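Local structure of SusD superfamily protein (Bacteroides fragilis, 3L22) at residues 50-55 with 424-429; 218-223 with 335-340; 225-230 with 325-330; 405-410 with 414-419. The protein probably binds sugars at the bacterial outer membrane, as other members of the SusD family do. All blocks are in the same frame, centred on the assembly; numbering follows the deposited sequence. Where two conformers were deposited one is given.

Contact 1 (50-55 with 424-429); sequences DNRGDD and YTWPIP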
# COMPACT_ATOMS: atom_id res chain seq x y z
N ASP A 50 -3.74 3.75 6.84
CA ASP A 50 -4.63 3.31 7.90
C ASP A 50 -5.26 4.46 8.62
O ASP A 50 -6.44 4.39 8.95
CB ASP A 50 -3.91 2.39 8.87
CG ASP A 50 -3.58 1.05 8.21
OD1 ASP A 50 -4.56 0.29 7.90
OD2 ASP A 50 -2.39 0.81 7.91
N ASN A 51 -4.50 5.53 8.86
CA ASN A 51 -5.07 6.73 9.46
C ASN A 51 -6.16 7.39 8.61
O ASN A 51 -7.14 7.93 9.15
CB ASN A 51 -3.96 7.75 9.76
CG ASN A 51 -3.30 7.50 11.13
OD1 ASN A 51 -3.72 8.09 12.12
ND2 ASN A 51 -2.30 6.61 11.17
N ARG A 52 -6.03 7.34 7.30
CA ARG A 52 -7.07 7.85 6.42
C ARG A 52 -8.34 7.04 6.50
O ARG A 52 -9.42 7.60 6.35
CB ARG A 52 -6.57 8.03 4.98
CG ARG A 52 -5.61 9.20 4.89
CD ARG A 52 -5.00 9.47 3.50
NE ARG A 52 -5.92 9.57 2.37
CZ ARG A 52 -6.68 10.62 2.04
NH1 ARG A 52 -6.68 11.74 2.77
NH2 ARG A 52 -7.44 10.55 0.95
N GLY A 53 -8.22 5.77 6.81
CA GLY A 53 -9.34 4.89 6.97
C GLY A 53 -10.17 5.04 8.24
O GLY A 53 -10.01 5.99 9.01
N ASP A 54 -11.03 4.05 8.44
CA ASP A 54 -12.10 4.09 9.40
C ASP A 54 -12.14 2.85 10.32
O ASP A 54 -13.11 2.62 11.05
CB ASP A 54 -13.43 4.23 8.63
CG ASP A 54 -13.65 3.06 7.65
OD1 ASP A 54 -12.81 2.14 7.57
OD2 ASP A 54 -14.66 3.08 6.91
N ASP A 55 -11.05 2.09 10.31
CA ASP A 55 -10.97 0.84 11.08
C ASP A 55 -10.07 0.93 12.31
O ASP A 55 -10.18 0.09 13.20
CB ASP A 55 -10.55 -0.27 10.15
CG ASP A 55 -11.65 -0.61 9.15
OD1 ASP A 55 -12.87 -0.53 9.53
OD2 ASP A 55 -11.32 -0.97 8.00
N TYR A 424 -10.79 15.87 1.06
CA TYR A 424 -10.78 14.50 0.57
C TYR A 424 -9.36 14.09 0.16
O TYR A 424 -8.96 12.91 0.32
CB TYR A 424 -11.71 14.34 -0.62
CG TYR A 424 -12.11 12.91 -0.96
CD1 TYR A 424 -12.97 12.20 -0.15
CD2 TYR A 424 -11.69 12.29 -2.13
CE1 TYR A 424 -13.38 10.94 -0.46
CE2 TYR A 424 -12.12 10.99 -2.45
CZ TYR A 424 -12.94 10.32 -1.60
OH TYR A 424 -13.39 9.06 -1.90
N THR A 425 -8.62 15.05 -0.38
CA THR A 425 -7.27 14.83 -0.85
C THR A 425 -6.30 15.69 -0.04
O THR A 425 -6.70 16.59 0.68
CB THR A 425 -7.15 15.22 -2.32
OG1 THR A 425 -7.39 16.62 -2.44
CG2 THR A 425 -8.12 14.41 -3.21
N TRP A 426 -5.02 15.36 -0.17
CA TRP A 426 -3.95 16.16 0.35
C TRP A 426 -3.63 17.26 -0.68
O TRP A 426 -3.67 17.00 -1.88
CB TRP A 426 -2.72 15.28 0.55
CG TRP A 426 -2.72 14.45 1.79
CD1 TRP A 426 -3.75 14.22 2.66
CD2 TRP A 426 -1.59 13.77 2.33
NE1 TRP A 426 -3.33 13.43 3.70
CE2 TRP A 426 -2.00 13.15 3.53
CE3 TRP A 426 -0.25 13.66 1.93
CZ2 TRP A 426 -1.12 12.39 4.31
CZ3 TRP A 426 0.63 12.88 2.73
CH2 TRP A 426 0.19 12.28 3.89
N PRO A 427 -3.32 18.46 -0.23
CA PRO A 427 -2.91 19.49 -1.18
C PRO A 427 -1.42 19.33 -1.51
O PRO A 427 -0.66 18.78 -0.72
CB PRO A 427 -3.16 20.78 -0.41
CG PRO A 427 -2.84 20.38 1.04
CD PRO A 427 -3.36 18.98 1.16
N ILE A 428 -1.02 19.83 -2.68
CA ILE A 428 0.37 19.84 -3.06
C ILE A 428 1.15 20.62 -1.99
O ILE A 428 0.75 21.72 -1.66
CB ILE A 428 0.61 20.51 -4.45
CG1 ILE A 428 -0.14 19.75 -5.57
CG2 ILE A 428 2.12 20.58 -4.72
CD1 ILE A 428 0.19 18.25 -5.69
N PRO A 429 2.23 20.03 -1.42
CA PRO A 429 2.85 20.65 -0.24
C PRO A 429 3.68 21.87 -0.54
O PRO A 429 4.18 22.02 -1.65
CB PRO A 429 3.77 19.55 0.32
CG PRO A 429 4.07 18.71 -0.88
CD PRO A 429 2.76 18.68 -1.63
O HOH W 1 -5.68 12.76 5.53
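Arg52, Trp426 and Tyr424 carry this contact between helix 44-52, near the start of the chain, and the loop that leads into helix 430-435 near its end. Arg52 contributes the most buried surface and reaches across with its guanidinium. Its NH2 donates to the backbone carbonyl Tyr424 O at 2.9 Å; the N-H...O angle of 174° makes the bond almost straight, and the oxygen lies in the guanidinium plane. The Arg52 chain is extended at chi2 but bends at chi3 (51°), and the bend carries the two NH groups round to the loop. NH1 takes the other role: Arg52 NH1 and Trp426 NE1 each donate to water 1, both at 3.1 Å, so one water bridges the arginine and the indole. That water sits at the edge of both flat groups, whose planes stand 79° apart; Arg52 NH1 also comes 3.8 Å from Trp426 CD1. Tyr424 offers its backbone, while its CB is directed away and its hydroxyl bonds Glu404 O; its ring meets that of Phe406. Thr69, Met72, Leu134 and Met400 pack around the arginine chain. The chemistry implies a buried cation held without a carboxylate from either segment: a neutral carbonyl and a shared water each accept one of its N-H groups, and the straight, in-plane bond to Tyr424 O should fix how the guanidinium is rotated.

Contact 2 (218-223 with 335-340); sequences DKAITA and AECYAN. With ACT (acetate ion), chain Q.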
# COMPACT_ATOMS: atom_id res chain seq x y z
N ASP A 218 -11.87 -6.73 -15.87
CA ASP A 218 -11.30 -7.82 -16.67
C ASP A 218 -9.77 -7.78 -16.77
O ASP A 218 -9.11 -8.82 -16.66
CB ASP A 218 -11.89 -7.86 -18.06
CG ASP A 218 -13.33 -8.33 -18.09
OD1 ASP A 218 -13.79 -9.09 -17.20
OD2 ASP A 218 -14.01 -7.96 -19.05
N LYS A 219 -9.21 -6.60 -16.98
CA LYS A 219 -7.76 -6.47 -17.05
C LYS A 219 -7.14 -6.72 -15.66
O LYS A 219 -6.05 -7.30 -15.57
CB LYS A 219 -7.33 -5.11 -17.63
CG LYS A 219 -7.76 -4.92 -19.09
CD LYS A 219 -7.53 -3.48 -19.58
CE LYS A 219 -8.06 -3.27 -21.00
NZ LYS A 219 -9.58 -3.01 -20.97
N ALA A 220 -7.84 -6.33 -14.60
CA ALA A 220 -7.39 -6.61 -13.23
C ALA A 220 -7.33 -8.12 -12.96
O ALA A 220 -6.37 -8.61 -12.41
CB ALA A 220 -8.31 -5.92 -12.23
N ILE A 221 -8.37 -8.83 -13.37
CA ILE A 221 -8.43 -10.29 -13.25
C ILE A 221 -7.32 -10.99 -13.97
O ILE A 221 -6.69 -11.88 -13.41
CB ILE A 221 -9.79 -10.84 -13.73
CG1 ILE A 221 -10.89 -10.43 -12.73
CG2 ILE A 221 -9.75 -12.38 -13.92
CD1 ILE A 221 -12.37 -10.54 -13.30
N THR A 222 -7.06 -10.59 -15.22
CA THR A 222 -5.96 -11.17 -15.96
C THR A 222 -4.62 -11.02 -15.20
O THR A 222 -3.88 -12.00 -15.07
CB THR A 222 -5.84 -10.55 -17.36
OG1 THR A 222 -7.07 -10.72 -18.06
CG2 THR A 222 -4.68 -11.21 -18.17
N ALA A 223 -4.33 -9.82 -14.70
CA ALA A 223 -3.12 -9.60 -13.91
C ALA A 223 -3.08 -10.46 -12.67
O ALA A 223 -2.10 -11.14 -12.42
CB ALA A 223 -2.99 -8.10 -13.48
N ALA A 335 -11.90 -11.40 -5.82
CA ALA A 335 -13.32 -11.50 -5.44
C ALA A 335 -14.04 -10.21 -5.83
O ALA A 335 -15.11 -10.28 -6.41
CB ALA A 335 -13.46 -11.75 -3.94
N GLU A 336 -13.44 -9.04 -5.51
CA GLU A 336 -14.09 -7.76 -5.83
C GLU A 336 -14.24 -7.63 -7.34
O GLU A 336 -15.30 -7.22 -7.82
CB GLU A 336 -13.34 -6.56 -5.22
CG GLU A 336 -13.89 -5.20 -5.65
CD GLU A 336 -13.20 -4.04 -4.96
OE1 GLU A 336 -12.26 -4.30 -4.17
OE2 GLU A 336 -13.58 -2.86 -5.23
N CYS A 337 -13.20 -7.96 -8.11
CA CYS A 337 -13.28 -7.88 -9.57
C CYS A 337 -14.40 -8.74 -10.13
O CYS A 337 -15.21 -8.28 -10.94
CB CYS A 337 -11.98 -8.31 -10.21
SG CYS A 337 -10.62 -7.21 -9.79
N TYR A 338 -14.48 -9.98 -9.68
CA TYR A 338 -15.51 -10.90 -10.19
C TYR A 338 -16.92 -10.48 -9.76
O TYR A 338 -17.85 -10.65 -10.54
CB TYR A 338 -15.21 -12.37 -9.78
CG TYR A 338 -14.25 -13.11 -10.68
CD1 TYR A 338 -14.67 -13.65 -11.90
CD2 TYR A 338 -12.92 -13.29 -10.31
CE1 TYR A 338 -13.78 -14.35 -12.74
CE2 TYR A 338 -12.03 -13.98 -11.13
CZ TYR A 338 -12.47 -14.49 -12.35
OH TYR A 338 -11.59 -15.16 -13.16
N ALA A 339 -17.07 -9.90 -8.56
CA ALA A 339 -18.37 -9.38 -8.13
C ALA A 339 -18.86 -8.22 -9.01
O ALA A 339 -20.05 -7.93 -9.03
CB ALA A 339 -18.34 -8.96 -6.67
N ASN A 340 -17.93 -7.53 -9.68
CA ASN A 340 -18.26 -6.43 -10.60
C ASN A 340 -18.45 -6.90 -12.04
O ASN A 340 -18.61 -6.07 -12.91
CB ASN A 340 -17.18 -5.35 -10.55
CG ASN A 340 -17.34 -4.43 -9.39
OD1 ASN A 340 -18.23 -3.60 -9.39
ND2 ASN A 340 -16.49 -4.56 -8.40
C ACT Q . -14.36 -4.18 -17.79
O ACT Q . -14.46 -4.41 -19.02
OXT ACT Q . -13.93 -5.15 -17.15
CH3 ACT Q . -14.73 -2.83 -17.22
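Ile221 and Cys337 mark the closest pairing of two antiparallel helices, 217-225 and 327-339, consistent with the TPR-like helical fold of the SusD family; their segment axes run at 145° and approach to 9.3 Å. The apolar contacts come first. Ile221 CG1 presses on Cys337 CB at 3.5 Å, tighter than a usual carbon-carbon contact, and Ala220 CB meets Cys337 SG at 3.6 Å. Both cysteine atoms are therefore covered by consecutive residues of the facing helix. Aromatic contact follows. Ile221 CD1 stands 3.9 Å from the centroid of the Tyr338 ring and only 1° off its normal, a CH-pi interaction over the ring centre. With Ile221 CG1 beside its own backbone N (chi1 -70°), the longer branch extends over the ring while CG2 reaches the phenol end, 3.4 Å from Tyr338 OH. That hydroxyl probably bonds Glu225 OE2, though modelled implausibly close to it, while Thr347, Ala348 and Leu351 of helix 345-359 also touch Tyr338. The polar interactions lie at the margins. Asp218 OD1 forms a salt bridge with Lys341, just past the end of helix 327-339. Asn340, just after that helix, folds its ND2 back to bond Glu336 O, the donor standing above the carbonyl plane. In the first turn of helix 217-225, Asp218 N donates to OXT of an acetate, probably from the crystallisation liquor, at 2.9 Å.

Contact 3 (225-230 with 325-330); sequences ELVTGY and FRYAET. With EDO (1,2-ethanediol), chain T; EDO (1,2-ethanediol), chain B; EDO (1,2-ethanediol), chain C.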
# COMPACT_ATOMS: atom_id res chain seq x y z
N GLU A 225 -4.74 -13.16 -11.76
CA GLU A 225 -4.73 -14.61 -11.98
C GLU A 225 -3.35 -15.12 -12.39
O GLU A 225 -3.13 -16.29 -12.26
CB GLU A 225 -5.84 -15.08 -12.94
CG GLU A 225 -7.17 -15.04 -12.18
CD GLU A 225 -8.35 -15.47 -12.93
OE1 GLU A 225 -8.27 -15.64 -14.16
OE2 GLU A 225 -9.40 -15.64 -12.24
N LEU A 226 -2.42 -14.24 -12.77
CA LEU A 226 -1.03 -14.62 -12.97
C LEU A 226 -0.25 -14.88 -11.66
O LEU A 226 0.81 -15.44 -11.73
CB LEU A 226 -0.30 -13.60 -13.85
CG LEU A 226 -0.79 -13.52 -15.29
CD1 LEU A 226 -0.14 -12.30 -15.99
CD2 LEU A 226 -0.50 -14.82 -16.10
N VAL A 227 -0.79 -14.50 -10.50
CA VAL A 227 -0.11 -14.68 -9.21
C VAL A 227 -0.31 -16.12 -8.79
O VAL A 227 -1.39 -16.49 -8.33
CB VAL A 227 -0.70 -13.72 -8.13
CG1 VAL A 227 -0.15 -14.04 -6.70
CG2 VAL A 227 -0.48 -12.26 -8.55
N THR A 228 0.71 -16.96 -8.97
CA THR A 228 0.59 -18.38 -8.69
C THR A 228 1.69 -18.80 -7.72
O THR A 228 2.70 -18.10 -7.54
CB THR A 228 0.74 -19.22 -9.98
OG1 THR A 228 2.02 -18.92 -10.54
CG2 THR A 228 -0.38 -18.89 -11.03
N GLY A 229 1.47 -19.94 -7.07
CA GLY A 229 2.47 -20.58 -6.22
C GLY A 229 2.39 -20.22 -4.73
O GLY A 229 3.16 -20.77 -3.93
N TYR A 230 1.51 -19.28 -4.37
CA TYR A 230 1.35 -18.86 -2.97
C TYR A 230 0.21 -19.63 -2.31
O TYR A 230 -0.56 -20.31 -2.98
CB TYR A 230 1.12 -17.35 -2.85
CG TYR A 230 2.24 -16.54 -3.44
CD1 TYR A 230 3.35 -16.16 -2.68
CD2 TYR A 230 2.22 -16.18 -4.79
CE1 TYR A 230 4.38 -15.41 -3.24
CE2 TYR A 230 3.26 -15.42 -5.35
CZ TYR A 230 4.32 -15.04 -4.58
OH TYR A 230 5.35 -14.33 -5.14
N PHE A 325 2.16 -6.65 -0.32
CA PHE A 325 1.25 -7.58 -0.97
C PHE A 325 1.39 -8.96 -0.35
O PHE A 325 2.51 -9.51 -0.25
CB PHE A 325 1.59 -7.73 -2.47
CG PHE A 325 1.60 -6.45 -3.25
CD1 PHE A 325 0.55 -5.55 -3.17
CD2 PHE A 325 2.65 -6.19 -4.14
CE1 PHE A 325 0.56 -4.40 -3.92
CE2 PHE A 325 2.67 -5.05 -4.88
CZ PHE A 325 1.62 -4.14 -4.77
N ARG A 326 0.26 -9.55 0.02
CA ARG A 326 0.21 -10.96 0.36
C ARG A 326 -1.00 -11.63 -0.28
O ARG A 326 -1.94 -10.94 -0.75
CB ARG A 326 0.27 -11.17 1.89
CG ARG A 326 -0.82 -10.61 2.70
CD ARG A 326 -0.52 -10.83 4.18
NE ARG A 326 -1.42 -10.13 5.07
CZ ARG A 326 -2.62 -10.57 5.50
NH1 ARG A 326 -3.14 -11.73 5.10
NH2 ARG A 326 -3.33 -9.83 6.34
N TYR A 327 -0.97 -12.96 -0.32
CA TYR A 327 -1.92 -13.70 -1.13
C TYR A 327 -3.39 -13.57 -0.72
O TYR A 327 -4.26 -13.69 -1.58
CB TYR A 327 -1.49 -15.16 -1.22
CG TYR A 327 -2.26 -16.00 -2.22
CD1 TYR A 327 -2.37 -15.62 -3.56
CD2 TYR A 327 -2.84 -17.20 -1.83
CE1 TYR A 327 -3.11 -16.38 -4.45
CE2 TYR A 327 -3.54 -17.99 -2.73
CZ TYR A 327 -3.67 -17.58 -4.03
OH TYR A 327 -4.35 -18.39 -4.88
N ALA A 328 -3.71 -13.36 0.55
CA ALA A 328 -5.10 -13.09 0.90
C ALA A 328 -5.61 -11.86 0.14
O ALA A 328 -6.79 -11.80 -0.20
CB ALA A 328 -5.31 -12.91 2.41
N GLU A 329 -4.74 -10.88 -0.11
CA GLU A 329 -5.14 -9.72 -0.90
C GLU A 329 -5.45 -10.11 -2.36
O GLU A 329 -6.45 -9.62 -2.95
CB GLU A 329 -4.09 -8.60 -0.90
CG GLU A 329 -4.70 -7.27 -1.37
CD GLU A 329 -3.67 -6.27 -1.85
OE1 GLU A 329 -2.53 -6.25 -1.28
OE2 GLU A 329 -3.99 -5.52 -2.81
N THR A 330 -4.59 -10.94 -2.95
CA THR A 330 -4.81 -11.44 -4.31
C THR A 330 -6.24 -11.97 -4.41
O THR A 330 -6.98 -11.61 -5.31
CB THR A 330 -3.85 -12.56 -4.66
OG1 THR A 330 -2.50 -12.19 -4.32
CG2 THR A 330 -3.99 -12.98 -6.17
C1 EDO T . -10.61 -17.13 -9.65
O1 EDO T . -9.31 -16.67 -10.04
C2 EDO T . -10.82 -18.64 -9.71
O2 EDO T . -10.70 -19.06 -11.07
C1 EDO B . -6.33 -3.00 -3.12
O1 EDO B . -6.05 -4.00 -2.17
C2 EDO B . -5.90 -1.59 -2.68
O2 EDO B . -6.43 -0.72 -3.72
C1 EDO C . -7.01 -18.47 -8.99
O1 EDO C . -6.85 -18.25 -10.40
C2 EDO C . -7.05 -17.16 -8.20
O2 EDO C . -5.99 -16.95 -7.22
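The junction where strand 322-326 gives way to helix 327-339, with Arg326 at the N-cap, is covered here by the loop leaving helix 217-225; Tyr230 and Val227 from that loop settle on Tyr327 and Thr330 in the first helical turn. Tyr327 buries the most surface. Its CG lies opposite the backbone N (chi1 -170°), which swings the ring out to the loop, and Tyr230 CB lies over one face, 4.1 Å from the centroid and 28° off the normal, a CH-pi contact. The closest atoms of that pair are Tyr230 CB and Tyr327 CG at 3.7 Å. One turn further on, Val227 and Thr330 meet tip to tip: Val227 CG1 is 3.8 Å from Thr330 OG1, and Val227 CB 3.9 Å from Thr330 CG2. Ile250 of strand 249-253 touches Val227, Tyr230 and Thr330, joining the small sheet to the same apolar cluster. At the far end of the ring, Tyr327 OH and ethanediol O2 (chain C) share a hydrogen bond of 3.2 Å. The chemistry is thus mostly shape and dispersion: Tyr230 CB covers one ring face, a Val227 methyl approaches obliquely, and the phenol hydroxyl can reach a small polar molecule, probably from the crystallisation liquor.

Contact 4 (405-410 with 414-419); sequences HFIKVG and TINVGP. With ZN (zinc ion), chain F.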
# COMPACT_ATOMS: atom_id res chain seq x y z
N HIS A 405 -17.23 8.14 0.71
CA HIS A 405 -16.97 9.06 1.80
C HIS A 405 -16.09 8.41 2.87
O HIS A 405 -16.27 7.25 3.17
CB HIS A 405 -18.26 9.52 2.48
CG HIS A 405 -19.11 10.41 1.63
ND1 HIS A 405 -19.29 11.75 1.91
CD2 HIS A 405 -19.87 10.15 0.54
CE1 HIS A 405 -20.11 12.27 1.01
NE2 HIS A 405 -20.48 11.32 0.18
N PHE A 406 -15.19 9.17 3.46
CA PHE A 406 -14.50 8.77 4.66
C PHE A 406 -15.42 9.16 5.81
O PHE A 406 -15.63 10.37 6.06
CB PHE A 406 -13.18 9.52 4.80
CG PHE A 406 -12.16 9.14 3.77
CD1 PHE A 406 -12.08 9.83 2.55
CD2 PHE A 406 -11.28 8.11 4.01
CE1 PHE A 406 -11.09 9.47 1.62
CE2 PHE A 406 -10.33 7.74 3.08
CZ PHE A 406 -10.23 8.44 1.88
N ILE A 407 -15.98 8.16 6.47
CA ILE A 407 -16.96 8.36 7.55
C ILE A 407 -16.48 7.72 8.83
O ILE A 407 -16.31 6.48 8.91
CB ILE A 407 -18.37 7.80 7.17
CG1 ILE A 407 -18.85 8.49 5.89
CG2 ILE A 407 -19.39 8.01 8.37
CD1 ILE A 407 -20.26 8.03 5.38
N LYS A 408 -16.20 8.56 9.82
CA LYS A 408 -15.68 8.07 11.09
C LYS A 408 -16.55 8.61 12.24
O LYS A 408 -16.41 9.75 12.66
CB LYS A 408 -14.19 8.45 11.26
CG LYS A 408 -13.39 8.39 9.95
CD LYS A 408 -11.91 8.70 10.15
CE LYS A 408 -11.17 8.85 8.82
NZ LYS A 408 -9.70 8.90 8.95
N VAL A 409 -17.43 7.76 12.75
CA VAL A 409 -18.42 8.15 13.75
C VAL A 409 -17.77 7.93 15.10
O VAL A 409 -17.51 6.81 15.51
CB VAL A 409 -19.74 7.36 13.66
CG1 VAL A 409 -20.67 7.72 14.86
CG2 VAL A 409 -20.45 7.58 12.28
N GLY A 410 -17.48 9.03 15.78
CA GLY A 410 -16.86 8.99 17.10
C GLY A 410 -17.88 9.41 18.13
O GLY A 410 -19.02 9.76 17.81
N THR A 414 -18.22 13.39 14.33
CA THR A 414 -18.14 12.51 13.18
C THR A 414 -17.39 13.19 12.04
O THR A 414 -17.72 14.31 11.69
CB THR A 414 -19.56 12.09 12.72
OG1 THR A 414 -20.10 11.25 13.72
CG2 THR A 414 -19.56 11.32 11.37
N ILE A 415 -16.38 12.51 11.52
CA ILE A 415 -15.69 12.88 10.33
C ILE A 415 -16.46 12.33 9.14
O ILE A 415 -16.83 11.15 9.12
CB ILE A 415 -14.25 12.32 10.35
CG1 ILE A 415 -13.47 12.98 11.50
CG2 ILE A 415 -13.50 12.60 9.03
CD1 ILE A 415 -12.25 12.19 11.94
N ASN A 416 -16.77 13.19 8.18
CA ASN A 416 -17.53 12.81 6.99
C ASN A 416 -17.05 13.65 5.83
O ASN A 416 -17.49 14.81 5.65
CB ASN A 416 -19.06 12.98 7.24
CG ASN A 416 -19.91 12.40 6.09
OD1 ASN A 416 -19.40 12.02 5.06
ND2 ASN A 416 -21.21 12.37 6.28
N VAL A 417 -16.13 13.09 5.05
CA VAL A 417 -15.45 13.82 3.99
C VAL A 417 -15.63 13.05 2.70
O VAL A 417 -15.33 11.85 2.61
CB VAL A 417 -13.95 14.03 4.32
CG1 VAL A 417 -13.25 14.90 3.22
CG2 VAL A 417 -13.81 14.70 5.67
N GLY A 418 -16.16 13.74 1.69
CA GLY A 418 -16.45 13.14 0.39
C GLY A 418 -15.70 13.78 -0.75
O GLY A 418 -15.01 14.78 -0.56
N PRO A 419 -15.83 13.21 -1.95
CA PRO A 419 -14.98 13.66 -3.04
C PRO A 419 -15.16 15.11 -3.47
O PRO A 419 -14.23 15.63 -4.07
CB PRO A 419 -15.32 12.71 -4.20
CG PRO A 419 -16.02 11.60 -3.62
CD PRO A 419 -16.63 12.04 -2.34
ZN ZN F . -21.30 12.15 -1.23
O HOH W 2 -20.64 12.14 16.08
O HOH W 3 -22.63 10.44 -1.27
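Strands 406-409 and 414-417 run antiparallel, 172° between their directions, with Phe406-Val417 and Lys408-Ile415 as hydrogen-bonded pairs of a two-stranded beta hairpin. Phe406 N to Val417 O is 2.8 Å and Val417 N to Phe406 O 2.9 Å; the second pair repeats this, Lys408 N to Ile415 O at 2.8 Å and Ile415 N to Lys408 O at 3.0 Å. Ile407-Asn416, between them, and Val409-Thr414, nearer the turn, are non-hydrogen-bonded pairs; side chains of successive residues alternate between the two faces. On the face of Phe406, Lys408, Ile415 and Val417, the extended Lys408 chain crosses Ile415 obliquely, CD to CD1 at 3.9 Å, before its NZ leaves for Tyr70 O and Gly53 O. Phe406 turns into the body of the protein against Ile399 and Met400. On the other face Ile407 lies side by side with Asn416, and Val409 with Thr414. His405 was modelled in two conformers; in the one described, Gly418 CA sits over the imidazole, 3.9 Å from its centroid, in a tentative CH-pi contact, and ND1 makes a weak bond to Asn416 OD1. NE2 of this conformer binds a zinc ion at a modelled 1.8 Å, short and to be read with caution; the zinc also carries water 3 and one ligand from elsewhere. At the turn end, water 2 is hydrogen-bonded to Thr414 OG1 at 2.6 Å and weakly to Gly410 O.

How the contacts relate
The four contacts form two pairs. Contacts 2 and 3 have centres 13 Å apart and share helix 327-339; they also touch directly, through a probable but implausibly short hydrogen bond between Tyr338 OH and Glu225 OE2. Contacts 1 and 4 are 11 Å apart and meet where Lys408 NZ reaches the backbone carbonyl of Gly53. The pairs are separated by 26 to 32 Å between centres, contacts 1 and 3 on opposite sides of the chain's centre. Along the chain, contact 1 closes a loop of 368 residues enclosing the others; contact 3 is nested within contact 2, and the hairpin of contact 4 follows both. Contact 1 thus brings the early helix 44-52 against the C-terminal region.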